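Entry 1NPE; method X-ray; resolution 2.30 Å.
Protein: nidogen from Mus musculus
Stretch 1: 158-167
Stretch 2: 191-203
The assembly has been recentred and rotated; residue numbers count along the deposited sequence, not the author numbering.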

# COMPACT_ATOMS: atom_id res chain seq x y z
N ARG A 158 -21.44 7.49 -0.93
CA ARG A 158 -20.10 7.56 -0.37
C ARG A 158 -20.12 8.53 0.81
O ARG A 158 -20.77 9.57 0.76
CB ARG A 158 -19.10 8.06 -1.42
CG ARG A 158 -17.69 8.20 -0.88
CD ARG A 158 -16.73 8.67 -1.95
NE ARG A 158 -15.38 8.83 -1.40
CZ ARG A 158 -14.35 9.31 -2.08
NH1 ARG A 158 -14.49 9.69 -3.35
NH2 ARG A 158 -13.16 9.40 -1.49
N ARG A 159 -19.42 8.16 1.89
CA ARG A 159 -19.36 9.02 3.07
C ARG A 159 -18.22 8.61 3.99
O ARG A 159 -17.78 7.46 3.99
CB ARG A 159 -20.69 8.99 3.83
CG ARG A 159 -21.06 7.62 4.36
CD ARG A 159 -22.48 7.56 4.87
NE ARG A 159 -22.78 6.23 5.40
CZ ARG A 159 -22.80 5.92 6.69
NH1 ARG A 159 -22.54 6.84 7.61
NH2 ARG A 159 -23.07 4.67 7.06
N ILE A 160 -17.75 9.57 4.78
CA ILE A 160 -16.67 9.34 5.73
C ILE A 160 -17.28 8.76 7.00
O ILE A 160 -18.27 9.27 7.51
CB ILE A 160 -15.93 10.65 6.05
CG1 ILE A 160 -15.38 11.25 4.76
CG2 ILE A 160 -14.80 10.38 7.02
CD1 ILE A 160 -14.65 12.58 4.94
N LEU A 161 -16.69 7.67 7.48
CA LEU A 161 -17.15 6.98 8.68
C LEU A 161 -16.36 7.44 9.92
O LEU A 161 -16.93 7.64 10.98
CB LEU A 161 -17.00 5.47 8.47
CG LEU A 161 -18.16 4.53 8.82
CD1 LEU A 161 -19.51 5.07 8.36
CD2 LEU A 161 -17.88 3.18 8.18
N ALA A 162 -15.05 7.57 9.77
CA ALA A 162 -14.16 8.01 10.86
C ALA A 162 -13.11 8.92 10.24
O ALA A 162 -12.60 8.65 9.15
CB ALA A 162 -13.51 6.82 11.53
N GLN A 163 -12.76 9.98 10.97
CA GLN A 163 -11.80 10.96 10.47
C GLN A 163 -10.85 11.42 11.58
O GLN A 163 -9.65 11.59 11.36
CB GLN A 163 -12.59 12.16 9.96
CG GLN A 163 -11.94 12.98 8.89
CD GLN A 163 -12.89 14.04 8.37
OE1 GLN A 163 -13.73 13.78 7.51
NE2 GLN A 163 -12.79 15.24 8.93
N ASP A 164 -11.41 11.62 12.77
CA ASP A 164 -10.66 12.06 13.93
C ASP A 164 -9.91 10.91 14.57
O ASP A 164 -10.30 9.75 14.45
CB ASP A 164 -11.59 12.68 14.97
CG ASP A 164 -12.23 13.96 14.50
OD1 ASP A 164 -11.84 14.49 13.43
OD2 ASP A 164 -13.13 14.46 15.22
N ASN A 165 -8.85 11.25 15.29
CA ASN A 165 -8.02 10.28 15.99
C ASN A 165 -7.59 9.10 15.14
O ASN A 165 -7.68 7.95 15.56
CB ASN A 165 -8.73 9.81 17.26
CG ASN A 165 -8.95 10.93 18.26
OD1 ASN A 165 -10.04 11.06 18.82
ND2 ASN A 165 -7.92 11.74 18.47
N LEU A 166 -7.19 9.39 13.91
CA LEU A 166 -6.69 8.38 12.98
C LEU A 166 -5.29 8.85 12.58
O LEU A 166 -5.06 10.05 12.45
CB LEU A 166 -7.56 8.29 11.72
CG LEU A 166 -8.95 7.64 11.77
CD1 LEU A 166 -9.60 7.70 10.39
CD2 LEU A 166 -8.84 6.20 12.23
N GLY A 167 -4.37 7.91 12.42
CA GLY A 167 -3.02 8.25 12.02
C GLY A 167 -2.68 7.61 10.70
O GLY A 167 -2.62 8.28 9.66
N ALA A 191 -5.99 -0.84 17.30
CA ALA A 191 -7.02 -1.45 16.48
C ALA A 191 -8.33 -0.87 16.99
O ALA A 191 -8.55 -0.77 18.19
CB ALA A 191 -7.01 -2.97 16.64
N GLU A 192 -9.18 -0.42 16.07
CA GLU A 192 -10.46 0.14 16.47
C GLU A 192 -11.60 -0.51 15.72
O GLU A 192 -11.47 -0.84 14.54
CB GLU A 192 -10.48 1.65 16.26
CG GLU A 192 -9.38 2.39 17.02
CD GLU A 192 -9.64 3.88 17.13
OE1 GLU A 192 -10.70 4.26 17.65
OE2 GLU A 192 -8.77 4.67 16.73
N CYS A 193 -12.69 -0.75 16.43
CA CYS A 193 -13.88 -1.36 15.85
C CYS A 193 -15.04 -0.42 16.07
O CYS A 193 -15.09 0.32 17.05
CB CYS A 193 -14.19 -2.70 16.50
SG CYS A 193 -12.90 -3.97 16.30
N LEU A 194 -16.01 -0.50 15.16
CA LEU A 194 -17.19 0.33 15.23
C LEU A 194 -18.33 -0.29 14.45
O LEU A 194 -18.10 -1.16 13.60
CB LEU A 194 -16.82 1.73 14.70
CG LEU A 194 -17.40 2.52 13.52
CD1 LEU A 194 -16.38 3.62 13.21
CD2 LEU A 194 -17.65 1.71 12.26
N ASN A 195 -19.55 0.08 14.80
CA ASN A 195 -20.73 -0.39 14.09
C ASN A 195 -21.06 0.76 13.14
O ASN A 195 -21.26 1.88 13.59
CB ASN A 195 -21.90 -0.63 15.05
CG ASN A 195 -23.15 -1.16 14.34
OD1 ASN A 195 -23.52 -0.67 13.26
ND2 ASN A 195 -23.80 -2.16 14.94
N PRO A 196 -21.05 0.52 11.82
CA PRO A 196 -21.34 1.56 10.83
C PRO A 196 -22.64 2.34 11.06
O PRO A 196 -22.79 3.47 10.59
CB PRO A 196 -21.37 0.77 9.52
CG PRO A 196 -20.35 -0.29 9.76
CD PRO A 196 -20.72 -0.76 11.16
N ALA A 197 -23.57 1.73 11.81
CA ALA A 197 -24.85 2.36 12.13
C ALA A 197 -24.67 3.43 13.21
O ALA A 197 -25.33 4.47 13.17
CB ALA A 197 -25.86 1.31 12.59
N GLN A 198 -23.79 3.16 14.17
CA GLN A 198 -23.47 4.07 15.27
C GLN A 198 -21.95 4.29 15.20
O GLN A 198 -21.21 3.82 16.06
CB GLN A 198 -23.81 3.44 16.62
CG GLN A 198 -25.21 2.85 16.74
CD GLN A 198 -25.38 2.05 18.02
OE1 GLN A 198 -25.56 2.62 19.11
NE2 GLN A 198 -25.30 0.73 17.91
N PRO A 199 -21.49 5.05 14.19
CA PRO A 199 -20.07 5.36 13.95
C PRO A 199 -19.31 6.02 15.11
O PRO A 199 -18.09 5.84 15.22
CB PRO A 199 -20.13 6.31 12.74
CG PRO A 199 -21.48 6.06 12.13
CD PRO A 199 -22.35 5.88 13.33
N GLY A 200 -20.01 6.79 15.93
CA GLY A 200 -19.39 7.49 17.04
C GLY A 200 -18.74 6.67 18.14
O GLY A 200 -17.77 7.12 18.76
N ARG A 201 -19.25 5.47 18.40
CA ARG A 201 -18.71 4.61 19.44
C ARG A 201 -17.63 3.63 18.95
O ARG A 201 -17.92 2.65 18.26
CB ARG A 201 -19.84 3.83 20.12
CG ARG A 201 -19.47 3.20 21.45
CD ARG A 201 -20.60 2.34 21.98
NE ARG A 201 -20.67 2.36 23.44
CZ ARG A 201 -20.34 1.34 24.22
NH1 ARG A 201 -19.92 0.19 23.69
NH2 ARG A 201 -20.40 1.47 25.54
N ARG A 202 -16.39 3.88 19.35
CA ARG A 202 -15.27 3.04 18.94
C ARG A 202 -14.60 2.23 20.06
O ARG A 202 -14.14 2.80 21.05
CB ARG A 202 -14.18 3.89 18.30
CG ARG A 202 -14.57 4.77 17.15
CD ARG A 202 -13.28 5.24 16.51
NE ARG A 202 -13.41 6.45 15.73
CZ ARG A 202 -12.38 7.22 15.39
NH1 ARG A 202 -11.15 6.90 15.77
NH2 ARG A 202 -12.59 8.31 14.67
N LYS A 203 -14.53 0.91 19.88
CA LYS A 203 -13.85 0.03 20.83
C LYS A 203 -12.39 0.15 20.43
O LYS A 203 -12.09 0.14 19.23
CB LYS A 203 -14.22 -1.43 20.59
CG LYS A 203 -15.49 -1.95 21.21
CD LYS A 203 -15.52 -3.46 20.94
CE LYS A 203 -16.79 -4.14 21.42
NZ LYS A 203 -16.85 -5.54 20.91
O HOH W 1 -14.35 10.70 13.29

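Stretch 2 is a hairpin. Its first strand, beginning earlier in the chain and running through Ala191, pairs with the strand that leads on through Lys203. Stretch 1 lies against this hairpin without backbone pairing. The direct hydrogen bonds between the stretches come from one side chain, that of Arg202.

Glu192 points its CA-to-CB bond toward stretch 1. Its carboxylate does not bond there but turns to Arg202, whose NH1 lies 3.3 Å from Glu192 OE1 in a salt bridge. The near-straight N-H...O angle of 177° makes this a well-aimed hydrogen bond too.

Cys193 is out of reach of stretch 1. Its side chain is covalently bonded elsewhere in the structure, and its backbone pairs with Lys203. Cys193 N donates to Lys203 O at 3.0 Å, and Lys203 N donates to Cys193 O at 2.9 Å. This reciprocal pair ties the two strands of the hairpin and leaves Glu192 diagonally across from Arg202, near enough for their side chains to meet.

Leu194 is buried and points toward stretch 1. Its CD2 lies 4.3 Å from Leu161 CD2, a plain apolar contact. Leu161 sits where stretch 1 turns a corner; its CA-to-CB bond points sideways, but the end of the side chain comes nearer to stretch 2.

A type I turn runs from Asn195 to Gln198. Asn195 OD1 accepts a hydrogen bond from Ala197 N at 2.8 Å, which braces the turn. Pro196 adds to the apolar patch, with its CB 4.4 Å from Leu161 CD2. Its carbonyl is also approached by Arg159: NH2 of Arg159 is 3.7 Å from Pro196 O, near the guanidinium plane. Ala197 points away, and Gln198 is out of reach.

Pro199 returns to the contact. Its CG is 4.4 Å from Leu161 CD1, and its CB is 3.9 Å from Leu161 O. The Leu161 side chain thus makes apolar contacts with Leu194, Pro196 and Pro199, and backbone carbonyls of Leu161 and Pro196 lie in the same contact. A second type I turn, Gln198 to Arg201, carries the chain past Gly200 into the last strand.

Arg202 is the polar centre. Its NH2 donates to Asp164 O at 2.7 Å with an angle of 162°, a short, well-directed bond. Its NH1 adds a weak bond to the same Asp164 O at 3.3 Å. The carbonyl lies at the edge of the guanidinium, near its plane, where the N-H groups point. Ala162 CB packs 3.6 Å from Arg202 NH2. Water 1 accepts from Gln163 N at 2.9 Å and, weakly, from Arg202 NH2 at 3.3 Å, so it bridges the stretches. Lys203 ends the stretch beyond the reach of stretch 1.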